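Local coordinates for MccB protein (Escherichia coli, PDB 6OM4) that adenylates the N-formylated MccA peptide during biosynthesis of the nucleotide antibiotic microcin C, using ATP within an E1-like ThiF-family fold, at residues 116-122 with 206-212; 171-175 with 187-191; 195-201 with 222-226; 231-236 with 247-252. All coordinates share one frame; numbering follows the deposited sequence.

Contact 1: residues 116-122 with 206-212; sequences AKVVILG and ADIWVVS. With ND7 (5'-O-[(S)-amino(hydroxy)phosphoryl]adenosine), chain M.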
loop_
_atom_site.group_PDB
_atom_site.type_symbol
_atom_site.label_atom_id
_atom_site.label_comp_id
_atom_site.label_asym_id
_atom_site.label_seq_id
_atom_site.Cartn_x
_atom_site.Cartn_y
_atom_site.Cartn_z
ATOM N N ALA A 116 12.562 3.214 -8.552
ATOM C CA ALA A 116 11.319 3.974 -8.542
ATOM C C ALA A 116 11.492 5.375 -7.942
ATOM O O ALA A 116 12.363 5.622 -7.100
ATOM C CB ALA A 116 10.291 3.237 -7.735
ATOM N N LYS A 117 10.611 6.269 -8.394
ATOM C CA LYS A 117 10.449 7.616 -7.882
ATOM C C LYS A 117 9.002 7.806 -7.452
ATOM O O LYS A 117 8.044 7.565 -8.231
ATOM C CB LYS A 117 10.872 8.595 -8.981
ATOM C CG LYS A 117 10.752 10.078 -8.667
ATOM C CD LYS A 117 10.996 10.948 -9.925
ATOM C CE LYS A 117 11.635 12.264 -9.552
ATOM N NZ LYS A 117 11.603 13.246 -10.661
ATOM N N VAL A 118 8.810 8.263 -6.205
ATOM C CA VAL A 118 7.490 8.509 -5.710
ATOM C C VAL A 118 7.386 9.970 -5.233
ATOM O O VAL A 118 8.279 10.446 -4.540
ATOM C CB VAL A 118 7.130 7.529 -4.567
ATOM C CG1 VAL A 118 5.794 7.860 -3.948
ATOM C CG2 VAL A 118 7.185 6.068 -5.053
ATOM N N VAL A 119 6.248 10.614 -5.527
ATOM C CA VAL A 119 5.888 11.948 -5.047
ATOM C C VAL A 119 4.929 11.780 -3.876
ATOM O O VAL A 119 3.951 11.059 -3.965
ATOM C CB VAL A 119 5.231 12.790 -6.160
ATOM C CG1 VAL A 119 4.577 14.038 -5.608
ATOM C CG2 VAL A 119 6.217 13.133 -7.239
ATOM N N ILE A 120 5.253 12.429 -2.763
ATOM C CA ILE A 120 4.327 12.569 -1.641
ATOM C C ILE A 120 3.756 13.999 -1.696
ATOM O O ILE A 120 4.440 14.984 -1.308
ATOM C CB ILE A 120 5.046 12.307 -0.305
ATOM C CG1 ILE A 120 5.873 11.019 -0.342
ATOM C CG2 ILE A 120 4.063 12.323 0.852
ATOM C CD1 ILE A 120 5.054 9.764 -0.291
ATOM N N LEU A 121 2.508 14.105 -2.141
ATOM C CA LEU A 121 1.834 15.399 -2.247
ATOM C C LEU A 121 1.005 15.574 -0.971
ATOM O O LEU A 121 -0.101 15.018 -0.848
ATOM C CB LEU A 121 1.000 15.448 -3.532
ATOM C CG LEU A 121 0.212 16.742 -3.754
ATOM C CD1 LEU A 121 1.086 17.978 -3.619
ATOM C CD2 LEU A 121 -0.481 16.722 -5.110
ATOM N N GLY A 122 1.595 16.297 -0.012
ATOM C CA GLY A 122 1.033 16.459 1.305
ATOM C C GLY A 122 1.799 15.635 2.305
ATOM O O GLY A 122 1.779 14.405 2.231
ATOM N N ALA A 206 6.480 11.035 -11.936
ATOM C CA ALA A 206 7.056 9.996 -11.119
ATOM C C ALA A 206 6.376 8.663 -11.455
ATOM O O ALA A 206 5.395 8.631 -12.184
ATOM C CB ALA A 206 6.884 10.346 -9.655
ATOM N N ASP A 207 6.867 7.581 -10.852
ATOM C CA ASP A 207 6.244 6.261 -11.035
ATOM C C ASP A 207 4.797 6.301 -10.539
ATOM O O ASP A 207 3.938 5.645 -11.143
ATOM C CB ASP A 207 7.079 5.163 -10.366
ATOM C CG ASP A 207 8.398 4.936 -11.101
ATOM O OD1 ASP A 207 8.371 4.200 -12.094
ATOM O OD2 ASP A 207 9.428 5.542 -10.732
ATOM N N ILE A 208 4.557 7.021 -9.426
ATOM C CA ILE A 208 3.235 7.208 -8.826
ATOM C C ILE A 208 3.277 8.443 -7.914
ATOM O O ILE A 208 4.332 8.765 -7.303
ATOM C CB ILE A 208 2.778 5.934 -8.082
ATOM C CG1 ILE A 208 1.322 6.077 -7.644
ATOM C CG2 ILE A 208 3.729 5.589 -6.931
ATOM C CD1 ILE A 208 0.648 4.765 -7.270
ATOM N N TRP A 209 2.155 9.162 -7.878
ATOM C CA TRP A 209 1.901 10.163 -6.887
ATOM C C TRP A 209 1.077 9.569 -5.745
ATOM O O TRP A 209 -0.016 8.998 -5.966
ATOM C CB TRP A 209 1.101 11.320 -7.489
ATOM C CG TRP A 209 1.834 12.162 -8.489
ATOM C CD1 TRP A 209 3.079 12.009 -9.012
ATOM C CD2 TRP A 209 1.281 13.347 -9.079
ATOM N NE1 TRP A 209 3.351 13.048 -9.883
ATOM C CE2 TRP A 209 2.241 13.850 -9.977
ATOM C CE3 TRP A 209 0.059 14.010 -8.924
ATOM C CZ2 TRP A 209 2.014 15.036 -10.691
ATOM C CZ3 TRP A 209 -0.165 15.170 -9.631
ATOM C CH2 TRP A 209 0.776 15.634 -10.544
ATOM N N VAL A 210 1.519 9.879 -4.523
ATOM C CA VAL A 210 0.733 9.661 -3.367
ATOM C C VAL A 210 0.020 10.978 -3.074
ATOM O O VAL A 210 0.664 11.953 -2.714
ATOM C CB VAL A 210 1.580 9.216 -2.164
ATOM C CG1 VAL A 210 0.725 9.164 -0.900
ATOM C CG2 VAL A 210 2.284 7.879 -2.434
ATOM N N VAL A 211 -1.303 10.961 -3.164
ATOM C CA VAL A 211 -2.096 12.161 -3.029
ATOM C C VAL A 211 -2.658 12.189 -1.609
ATOM O O VAL A 211 -3.675 11.538 -1.306
ATOM C CB VAL A 211 -3.193 12.265 -4.105
ATOM C CG1 VAL A 211 -3.948 13.563 -3.973
ATOM C CG2 VAL A 211 -2.603 12.105 -5.494
ATOM N N SER A 212 -1.933 12.920 -0.757
ATOM C CA SER A 212 -2.144 12.961 0.697
ATOM C C SER A 212 -2.307 14.420 1.153
ATOM O O SER A 212 -1.838 14.797 2.243
ATOM C CB SER A 212 -1.026 12.233 1.452
ATOM O OG SER A 212 0.313 12.477 0.956
HETATM O O1A ND7 M . -4.151 17.645 7.429
HETATM P PA ND7 M . -3.426 16.358 7.158
HETATM O O2A ND7 M . -2.869 15.593 8.349
HETATM N N3A ND7 M . -4.579 15.401 6.358
HETATM O "O5'" ND7 M . -2.205 16.525 6.161
HETATM C "C5'" ND7 M . -2.493 17.218 4.908
HETATM C "C4'" ND7 M . -1.128 17.779 4.434
HETATM C "C3'" ND7 M . -0.755 19.006 5.332
HETATM O "O3'" ND7 M . 0.531 18.938 5.815
HETATM C "C2'" ND7 M . -1.115 20.211 4.363
HETATM O "O2'" ND7 M . -0.171 21.333 4.567
HETATM C "C1'" ND7 M . -0.941 19.731 3.125
HETATM O "O4'" ND7 M . -1.299 18.152 3.205
HETATM N N9 ND7 M . -1.794 20.245 2.092
HETATM C C4 ND7 M . -1.386 20.725 0.884
HETATM C C5 ND7 M . -2.490 21.087 0.199
HETATM N N7 ND7 M . -3.573 20.823 0.966
HETATM C C8 ND7 M . -3.134 20.302 2.095
HETATM N N3 ND7 M . -0.153 20.874 0.356
HETATM C C2 ND7 M . -0.034 21.361 -0.843
HETATM N N1 ND7 M . -1.109 21.746 -1.540
HETATM C C6 ND7 M . -2.318 21.614 -1.064
HETATM N N6 ND7 M . -3.468 22.041 -1.841
#
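Val-119 and Val-210 lie on neighbouring parallel strands, 117-121 and 208-211, of the Rossmann-like ThiF sheet, and Val-210 N donates to Val-119 O at 2.8 Å. Leu-121 N then donates to Val-210 O at 2.9 Å. Val-210 thus bonds through both N and O to the residues flanking Ile-120, as parallel strands do. Beta-branched residues suit such an extended chain. Val-119 sets its CG1 over one face of the Trp-209 indole, and its CG2 lies 3.7 Å from Ala-206 CB. On the face of Val-118, Ile-120 and Val-210, covered by helix 125-136, Val-210 CG2 meets Val-118 CG1 at 3.8 Å. Leu-121, burying the most surface, has CB 3.6 Å from Val-210 O and packs against Ile-145 and Ile-194. Beyond it, in the glycine-rich turn, Gly-122 has backbone angles that hinder any side chain and brings CA 3.5 Å from O4' of the bound nucleotide analogue. Ser-212 OG closes this end, donating to a lone pair of Gly-122 O at 2.7 Å.

Contact 2: residues 171-175 with 187-191; sequences TEVIK and VSEIA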
loop_
_atom_site.group_PDB
_atom_site.type_symbol
_atom_site.label_atom_id
_atom_site.label_comp_id
_atom_site.label_asym_id
_atom_site.label_seq_id
_atom_site.Cartn_x
_atom_site.Cartn_y
_atom_site.Cartn_z
ATOM N N THR A 171 8.432 19.537 5.173
ATOM C CA THR A 171 9.256 18.805 4.214
ATOM C C THR A 171 10.664 18.609 4.787
ATOM O O THR A 171 11.268 17.583 4.549
ATOM C CB THR A 171 9.247 19.457 2.821
ATOM O OG1 THR A 171 9.829 20.753 2.941
ATOM C CG2 THR A 171 7.852 19.567 2.245
ATOM N N GLU A 172 11.196 19.610 5.511
ATOM C CA GLU A 172 12.578 19.555 5.942
ATOM C C GLU A 172 12.730 18.521 7.077
ATOM O O GLU A 172 13.673 17.778 7.108
ATOM C CB GLU A 172 13.072 20.933 6.369
ATOM C CG GLU A 172 12.838 21.221 7.820
ATOM C CD GLU A 172 13.343 22.579 8.254
ATOM O OE1 GLU A 172 12.503 23.525 8.414
ATOM O OE2 GLU A 172 14.580 22.692 8.401
ATOM N N VAL A 173 11.737 18.413 7.966
ATOM C CA VAL A 173 11.823 17.445 9.017
ATOM C C VAL A 173 11.557 16.024 8.505
ATOM O O VAL A 173 12.267 15.114 8.905
ATOM C CB VAL A 173 10.907 17.833 10.174
ATOM C CG1 VAL A 173 10.967 16.812 11.292
ATOM C CG2 VAL A 173 11.275 19.220 10.659
ATOM N N ILE A 174 10.560 15.838 7.642
ATOM C CA ILE A 174 10.389 14.511 7.033
ATOM C C ILE A 174 11.702 14.081 6.363
ATOM O O ILE A 174 12.173 12.948 6.591
ATOM C CB ILE A 174 9.195 14.433 6.070
ATOM C CG1 ILE A 174 7.905 14.757 6.824
ATOM C CG2 ILE A 174 9.171 13.069 5.401
ATOM C CD1 ILE A 174 6.635 14.415 6.114
ATOM N N LYS A 175 12.316 14.962 5.565
ATOM C CA LYS A 175 13.532 14.582 4.866
ATOM C C LYS A 175 14.598 14.142 5.874
ATOM O O LYS A 175 15.267 13.132 5.691
ATOM C CB LYS A 175 14.078 15.719 3.998
ATOM C CG LYS A 175 15.438 15.401 3.404
ATOM C CD LYS A 175 15.876 16.380 2.389
ATOM C CE LYS A 175 17.144 15.928 1.694
ATOM N NZ LYS A 175 17.825 17.090 1.089
ATOM N N VAL A 187 16.116 11.847 -1.210
ATOM C CA VAL A 187 14.921 12.605 -0.841
ATOM C C VAL A 187 15.133 14.060 -1.239
ATOM O O VAL A 187 16.194 14.606 -0.982
ATOM C CB VAL A 187 14.637 12.506 0.672
ATOM C CG1 VAL A 187 13.367 13.247 1.033
ATOM C CG2 VAL A 187 14.587 11.047 1.127
ATOM N N SER A 188 14.112 14.665 -1.849
ATOM C CA SER A 188 14.118 16.059 -2.206
ATOM C C SER A 188 12.778 16.696 -1.771
ATOM O O SER A 188 11.817 15.984 -1.454
ATOM C CB SER A 188 14.473 16.196 -3.685
ATOM O OG SER A 188 13.384 15.822 -4.512
ATOM N N GLU A 189 12.778 18.023 -1.621
ATOM C CA GLU A 189 11.669 18.787 -1.133
ATOM C C GLU A 189 11.231 19.791 -2.202
ATOM O O GLU A 189 12.069 20.343 -2.913
ATOM C CB GLU A 189 12.071 19.580 0.112
ATOM C CG GLU A 189 12.619 18.746 1.245
ATOM C CD GLU A 189 13.260 19.656 2.277
ATOM O OE1 GLU A 189 12.510 20.523 2.832
ATOM O OE2 GLU A 189 14.509 19.542 2.495
ATOM N N ILE A 190 9.926 20.067 -2.262
ATOM C CA ILE A 190 9.344 21.163 -3.061
ATOM C C ILE A 190 8.356 21.922 -2.154
ATOM O O ILE A 190 7.415 21.301 -1.613
ATOM C CB ILE A 190 8.639 20.649 -4.348
ATOM C CG1 ILE A 190 9.565 19.867 -5.271
ATOM C CG2 ILE A 190 7.990 21.809 -5.093
ATOM C CD1 ILE A 190 8.865 19.278 -6.477
ATOM N N ALA A 191 8.585 23.235 -1.951
ATOM C CA ALA A 191 7.693 24.068 -1.151
ATOM C C ALA A 191 6.572 24.601 -2.047
ATOM O O ALA A 191 6.784 25.543 -2.827
ATOM C CB ALA A 191 8.455 25.188 -0.459
HETATM O O HOH W 1 15.682 18.833 0.098
#
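Thr-171, in the first turn of helix 170-181, meets Glu-189 of strand 186-191. Its OG1, held between the backbone N and the carbonyl carbon (chi1 63°), donates to Glu-189 OE1 at 2.7 Å and takes the anti lone pair, the one turned away from OE2. Threonine suits the site because its short side chain offers a hydroxyl to the carboxylate, with Asp-146 of the neighbouring strand beside it. Glu-172 points away from the strand, and its OE1 accepts from the backbone N of Asn-169; its CB lies 3.6 Å from Glu-189 OE1. One turn after Thr-171, Lys-175 comes back to the strand with an extended chain. Its CG packs on Val-187 CG1 at 3.8 Å, the lysine chain and the valine overlapping head to tail, and its CD lies 3.4 Å from Glu-189 OE2. The ammonium stops 4.4 Å from that oxygen, measured from NZ to OE2, and a water joins them, accepting from Lys-175 NZ at 2.9 Å and donating to Glu-189 OE2 at 2.8 Å. Helix and strand are successive elements of a beta-alpha-beta unit. Glu-189 thus has a hydroxyl on one oxygen and a water-relayed lysine on the other, which would be expected to favour its ionised form.

Contact 3: residues 195-201 with 222-226; sequences NDYTDLH and WVNKY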
loop_
_atom_site.group_PDB
_atom_site.type_symbol
_atom_site.label_atom_id
_atom_site.label_comp_id
_atom_site.label_asym_id
_atom_site.label_seq_id
_atom_site.Cartn_x
_atom_site.Cartn_y
_atom_site.Cartn_z
ATOM N N ASN A 195 -3.054 25.623 -4.835
ATOM C CA ASN A 195 -4.300 26.378 -4.578
ATOM C C ASN A 195 -5.052 26.706 -5.880
ATOM O O ASN A 195 -6.146 27.286 -5.818
ATOM C CB ASN A 195 -4.017 27.650 -3.767
ATOM C CG ASN A 195 -3.045 28.617 -4.421
ATOM O OD1 ASN A 195 -2.590 28.435 -5.553
ATOM N ND2 ASN A 195 -2.733 29.685 -3.703
ATOM N N ASP A 196 -4.465 26.366 -7.043
ATOM C CA ASP A 196 -5.148 26.415 -8.316
ATOM C C ASP A 196 -4.743 25.184 -9.119
ATOM O O ASP A 196 -3.648 24.675 -8.952
ATOM C CB ASP A 196 -4.806 27.676 -9.113
ATOM C CG ASP A 196 -5.628 28.906 -8.716
ATOM O OD1 ASP A 196 -6.895 28.913 -8.970
ATOM O OD2 ASP A 196 -5.018 29.835 -8.121
ATOM N N TYR A 197 -5.606 24.781 -10.050
ATOM C CA TYR A 197 -5.352 23.642 -10.905
ATOM C C TYR A 197 -3.979 23.717 -11.577
ATOM O O TYR A 197 -3.258 22.707 -11.698
ATOM C CB TYR A 197 -6.447 23.503 -11.960
ATOM C CG TYR A 197 -6.153 22.417 -12.944
ATOM C CD1 TYR A 197 -5.424 22.661 -14.099
ATOM C CD2 TYR A 197 -6.595 21.123 -12.718
ATOM C CE1 TYR A 197 -5.150 21.649 -15.001
ATOM C CE2 TYR A 197 -6.362 20.116 -13.624
ATOM C CZ TYR A 197 -5.608 20.363 -14.752
ATOM O OH TYR A 197 -5.331 19.321 -15.603
ATOM N N THR A 198 -3.621 24.912 -12.040
ATOM C CA THR A 198 -2.434 25.141 -12.831
ATOM C C THR A 198 -1.132 24.878 -12.048
ATOM O O THR A 198 -0.107 24.533 -12.626
ATOM C CB THR A 198 -2.486 26.571 -13.404
ATOM O OG1 THR A 198 -1.591 26.545 -14.512
ATOM C CG2 THR A 198 -2.100 27.646 -12.416
ATOM N N ASP A 199 -1.169 24.962 -10.722
ATOM C CA ASP A 199 -0.004 24.654 -9.907
ATOM C C ASP A 199 0.446 23.180 -10.031
ATOM O O ASP A 199 1.557 22.869 -9.696
ATOM C CB ASP A 199 -0.273 25.018 -8.446
ATOM C CG ASP A 199 -0.403 26.525 -8.243
ATOM O OD1 ASP A 199 0.183 27.267 -9.036
ATOM O OD2 ASP A 199 -1.127 26.932 -7.319
ATOM N N LEU A 200 -0.425 22.280 -10.498
ATOM C CA LEU A 200 -0.058 20.854 -10.667
ATOM C C LEU A 200 1.018 20.658 -11.739
ATOM O O LEU A 200 1.756 19.677 -11.683
ATOM C CB LEU A 200 -1.313 20.039 -10.965
ATOM C CG LEU A 200 -2.229 19.862 -9.765
ATOM C CD1 LEU A 200 -3.611 19.381 -10.186
ATOM C CD2 LEU A 200 -1.616 18.892 -8.754
ATOM N N HIS A 201 1.184 21.647 -12.635
ATOM C CA HIS A 201 2.288 21.632 -13.585
ATOM C C HIS A 201 3.654 21.685 -12.881
ATOM O O HIS A 201 4.650 21.361 -13.525
ATOM C CB HIS A 201 2.146 22.779 -14.619
ATOM C CG HIS A 201 0.942 22.623 -15.485
ATOM N ND1 HIS A 201 0.853 21.641 -16.451
ATOM C CD2 HIS A 201 -0.239 23.280 -15.509
ATOM C CE1 HIS A 201 -0.332 21.696 -17.018
ATOM N NE2 HIS A 201 -1.015 22.694 -16.479
ATOM N N TRP A 222 -9.084 18.021 -9.203
ATOM C CA TRP A 222 -8.021 18.609 -9.982
ATOM C C TRP A 222 -6.935 17.571 -10.280
ATOM O O TRP A 222 -6.406 17.488 -11.410
ATOM C CB TRP A 222 -7.366 19.773 -9.251
ATOM C CG TRP A 222 -8.225 20.972 -9.072
ATOM C CD1 TRP A 222 -9.405 21.263 -9.697
ATOM C CD2 TRP A 222 -7.907 22.097 -8.234
ATOM N NE1 TRP A 222 -9.827 22.513 -9.311
ATOM C CE2 TRP A 222 -8.968 23.009 -8.365
ATOM C CE3 TRP A 222 -6.844 22.396 -7.366
ATOM C CZ2 TRP A 222 -8.979 24.230 -7.680
ATOM C CZ3 TRP A 222 -6.882 23.579 -6.656
ATOM C CH2 TRP A 222 -7.932 24.487 -6.827
ATOM N N VAL A 223 -6.503 16.880 -9.214
ATOM C CA VAL A 223 -5.393 15.905 -9.355
ATOM C C VAL A 223 -5.787 14.820 -10.365
ATOM O O VAL A 223 -5.043 14.444 -11.218
ATOM C CB VAL A 223 -5.022 15.314 -7.981
ATOM C CG1 VAL A 223 -4.038 14.172 -8.153
ATOM C CG2 VAL A 223 -4.466 16.371 -7.040
ATOM N N ASN A 224 -6.999 14.318 -10.218
ATOM C CA ASN A 224 -7.525 13.280 -11.041
ATOM C C ASN A 224 -7.458 13.730 -12.510
ATOM O O ASN A 224 -6.920 13.019 -13.356
ATOM C CB ASN A 224 -8.937 12.931 -10.598
ATOM C CG ASN A 224 -9.582 11.876 -11.475
ATOM O OD1 ASN A 224 -10.463 12.162 -12.309
ATOM N ND2 ASN A 224 -9.095 10.674 -11.338
ATOM N N LYS A 225 -8.020 14.910 -12.808
ATOM C CA LYS A 225 -8.072 15.405 -14.200
ATOM C C LYS A 225 -6.651 15.570 -14.746
ATOM O O LYS A 225 -6.357 15.084 -15.865
ATOM C CB LYS A 225 -8.906 16.692 -14.282
ATOM C CG LYS A 225 -8.704 17.523 -15.550
ATOM C CD LYS A 225 -9.721 18.646 -15.742
ATOM C CE LYS A 225 -11.128 18.128 -16.013
ATOM N NZ LYS A 225 -11.996 19.134 -16.692
ATOM N N TYR A 226 -5.765 16.192 -13.953
ATOM C CA TYR A 226 -4.395 16.422 -14.346
ATOM C C TYR A 226 -3.700 15.101 -14.651
ATOM O O TYR A 226 -2.990 15.005 -15.663
ATOM C CB TYR A 226 -3.592 17.185 -13.292
ATOM C CG TYR A 226 -2.158 17.438 -13.678
ATOM C CD1 TYR A 226 -1.174 16.516 -13.415
ATOM C CD2 TYR A 226 -1.795 18.576 -14.381
ATOM C CE1 TYR A 226 0.141 16.715 -13.794
ATOM C CE2 TYR A 226 -0.477 18.809 -14.740
ATOM C CZ TYR A 226 0.483 17.849 -14.508
ATOM O OH TYR A 226 1.787 18.098 -14.852
#
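Tyr-197 passes over Trp-222, its CB above the five-membered ring, 4.2 Å from the centroid and almost on the normal. With CG anti to the backbone N (chi1 175°), the phenol runs on past the indole and turns its edge to it, the planes at 88° in an offset edge-to-face pair. Asp-196 C covers the same indole farther out, 3.6 Å from Trp-222 CZ3, while Asn-195 O lies at its edge. The hydroxyl end reaches the next turn of the helix, where Tyr-197 OH is 3.3 Å from Tyr-226 CA. Leu-200, branched and apolar, fills the gap between the two helix aromatics: its CB sits over a face of the Tyr-226 ring, 4.0 Å from the centroid, and its CD1 touches Trp-222 CB at 3.9 Å. Tyr-226 in turn points an edge at the face of His-201, CE2 standing 3.6 Å from ND1. Outside this shell, backbone bonds of the 3-10 turn bring Tyr-197 and Leu-200 round to the helix, and Trp-209 backs Leu-200. Segment 195-201 directly follows Ile-194, which binds ATP, so the contact joins a loop bordering the nucleotide site to helix 219-230 of the Rossmann-like ThiF fold.

Contact 4: residues 231-236 with 247-252; sequences NQPYIN and GPLYVP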
loop_
_atom_site.group_PDB
_atom_site.type_symbol
_atom_site.label_atom_id
_atom_site.label_comp_id
_atom_site.label_asym_id
_atom_site.label_seq_id
_atom_site.Cartn_x
_atom_site.Cartn_y
_atom_site.Cartn_z
ATOM N N ASN A 231 -0.987 11.203 -18.044
ATOM C CA ASN A 231 -0.592 9.786 -18.036
ATOM C C ASN A 231 0.186 9.444 -16.756
ATOM O O ASN A 231 1.166 8.747 -16.803
ATOM C CB ASN A 231 0.237 9.392 -19.272
ATOM C CG ASN A 231 -0.632 8.714 -20.300
ATOM O OD1 ASN A 231 -1.325 9.397 -21.056
ATOM N ND2 ASN A 231 -0.665 7.385 -20.268
ATOM N N GLN A 232 -0.261 9.981 -15.617
ATOM C CA GLN A 232 0.446 9.891 -14.322
ATOM C C GLN A 232 -0.357 9.016 -13.362
ATOM O O GLN A 232 -1.459 9.367 -12.961
ATOM C CB GLN A 232 0.616 11.284 -13.756
ATOM C CG GLN A 232 1.192 11.309 -12.345
ATOM C CD GLN A 232 2.527 10.630 -12.255
ATOM O OE1 GLN A 232 2.664 9.568 -11.643
ATOM N NE2 GLN A 232 3.519 11.245 -12.879
ATOM N N PRO A 233 0.139 7.840 -12.960
ATOM C CA PRO A 233 -0.546 7.060 -11.926
ATOM C C PRO A 233 -0.590 7.813 -10.581
ATOM O O PRO A 233 0.343 8.508 -10.237
ATOM C CB PRO A 233 0.231 5.733 -11.830
ATOM C CG PRO A 233 1.126 5.713 -13.087
ATOM C CD PRO A 233 1.336 7.161 -13.497
ATOM N N TYR A 234 -1.666 7.608 -9.818
ATOM C CA TYR A 234 -1.738 8.162 -8.462
ATOM C C TYR A 234 -2.554 7.235 -7.562
ATOM O O TYR A 234 -3.328 6.415 -8.029
ATOM C CB TYR A 234 -2.303 9.588 -8.456
ATOM C CG TYR A 234 -3.787 9.678 -8.666
ATOM C CD1 TYR A 234 -4.663 9.518 -7.596
ATOM C CD2 TYR A 234 -4.348 9.934 -9.911
ATOM C CE1 TYR A 234 -6.032 9.615 -7.756
ATOM C CE2 TYR A 234 -5.724 10.019 -10.083
ATOM C CZ TYR A 234 -6.582 9.853 -9.002
ATOM O OH TYR A 234 -7.954 9.874 -9.058
ATOM N N ILE A 235 -2.380 7.410 -6.253
ATOM C CA ILE A 235 -3.237 6.802 -5.293
ATOM C C ILE A 235 -3.648 7.854 -4.254
ATOM O O ILE A 235 -2.832 8.663 -3.858
ATOM C CB ILE A 235 -2.565 5.580 -4.654
ATOM C CG1 ILE A 235 -3.573 4.876 -3.740
ATOM C CG2 ILE A 235 -1.241 5.938 -3.968
ATOM C CD1 ILE A 235 -3.114 3.543 -3.209
ATOM N N ASN A 236 -4.933 7.878 -3.913
ATOM C CA ASN A 236 -5.436 8.787 -2.872
ATOM C C ASN A 236 -5.552 7.994 -1.569
ATOM O O ASN A 236 -5.849 6.827 -1.599
ATOM C CB ASN A 236 -6.748 9.422 -3.335
ATOM C CG ASN A 236 -7.285 10.540 -2.477
ATOM O OD1 ASN A 236 -8.503 10.640 -2.354
ATOM N ND2 ASN A 236 -6.427 11.435 -1.982
ATOM N N GLY A 247 -7.365 4.339 -1.798
ATOM C CA GLY A 247 -7.857 4.224 -3.140
ATOM C C GLY A 247 -8.683 5.427 -3.568
ATOM O O GLY A 247 -9.063 6.318 -2.782
ATOM N N PRO A 248 -8.927 5.576 -4.876
ATOM C CA PRO A 248 -8.484 4.606 -5.874
ATOM C C PRO A 248 -6.989 4.721 -6.218
ATOM O O PRO A 248 -6.353 5.744 -5.960
ATOM C CB PRO A 248 -9.349 5.028 -7.057
ATOM C CG PRO A 248 -9.378 6.530 -6.940
ATOM C CD PRO A 248 -9.559 6.761 -5.463
ATOM N N LEU A 249 -6.456 3.627 -6.764
ATOM C CA LEU A 249 -5.154 3.610 -7.408
ATOM C C LEU A 249 -5.428 3.727 -8.913
ATOM O O LEU A 249 -5.958 2.799 -9.498
ATOM C CB LEU A 249 -4.404 2.329 -7.022
ATOM C CG LEU A 249 -3.159 1.931 -7.802
ATOM C CD1 LEU A 249 -2.345 3.080 -8.313
ATOM C CD2 LEU A 249 -2.270 0.987 -7.001
ATOM N N TYR A 250 -5.190 4.927 -9.448
ATOM C CA TYR A 250 -5.468 5.267 -10.839
ATOM C C TYR A 250 -4.252 4.871 -11.669
ATOM O O TYR A 250 -3.145 5.369 -11.430
ATOM C CB TYR A 250 -5.724 6.767 -11.020
ATOM C CG TYR A 250 -5.737 7.161 -12.477
ATOM C CD1 TYR A 250 -6.715 6.648 -13.311
ATOM C CD2 TYR A 250 -4.717 7.913 -13.040
ATOM C CE1 TYR A 250 -6.710 6.924 -14.667
ATOM C CE2 TYR A 250 -4.734 8.254 -14.386
ATOM C CZ TYR A 250 -5.714 7.715 -15.208
ATOM O OH TYR A 250 -5.725 7.994 -16.553
ATOM N N VAL A 251 -4.487 4.015 -12.673
ATOM C CA VAL A 251 -3.435 3.619 -13.625
ATOM C C VAL A 251 -3.921 3.971 -15.021
ATOM O O VAL A 251 -4.933 3.415 -15.437
ATOM C CB VAL A 251 -3.104 2.129 -13.507
ATOM C CG1 VAL A 251 -1.917 1.805 -14.406
ATOM C CG2 VAL A 251 -2.816 1.739 -12.071
ATOM N N PRO A 252 -3.232 4.872 -15.757
ATOM C CA PRO A 252 -3.649 5.291 -17.101
ATOM C C PRO A 252 -4.035 4.128 -18.017
ATOM O O PRO A 252 -3.270 3.161 -18.155
ATOM C CB PRO A 252 -2.390 5.960 -17.635
ATOM C CG PRO A 252 -1.850 6.653 -16.414
ATOM C CD PRO A 252 -2.037 5.629 -15.319
HETATM O O HOH W 2 -10.344 8.573 -2.407
#
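Tyr-234 lays one face of its ring over Tyr-250 CB, which presses on it toward the CE2 rim, 3.8 Å from the centroid. Tyr-234 CG stands between its backbone N and carbonyl carbon (chi1 75°), which folds the ring over the neighbouring strand; the phenol planes meet obliquely at 36°. Tyr-250 N donates to Tyr-234 O at 2.8 Å in an antiparallel hydrogen-bonded pair. Ile-235 and Leu-249 form a non-hydrogen-bonded pair on the other face, Ile-235 CD1 meeting Leu-249 CB at 4.2 Å. Pro-252 fits between Asn-231, whose ND2 is 3.5 Å from Pro-252 CB, and Pro-233, whose CG is 3.9 Å from Pro-252 CD, the rigid rings crossing nearly at right angles. Gly-247, whose backbone angles would jam a side chain, precedes a cis peptide to Pro-248; Gly-247 N donates to Asn-236 O. In this hairpin, 234-240/243-250, Tyr-250 adjoins Cys-257 of the zinc site, both tyrosines face helix 219-230, Ile-235 faces helix 292-311, and strand 208-211 borders strand 234-240.

From the N terminus, strand 117-121 comes first, and contact 1 closes a loop of 83 residues when strand 208-211 pairs beside it. Contact 2 is nested inside that loop and closes one of 11 residues, where strand 186-191, outermost in the sheet, runs back along helix 170-181. Contact 3, closing 20 residues, crosses contact 1: its first segment lies within the loop and its second, on helix 219-230, beyond it. There Trp-209 of contact 1 packs on Tyr-226 and Leu-200. Contact 4 follows in series as a hairpin closing 10 residues. Val-211 N of contact 1 bonds to Ile-235 O of contact 4, while contacts 3 and 4 meet at Asn-224 and Tyr-234.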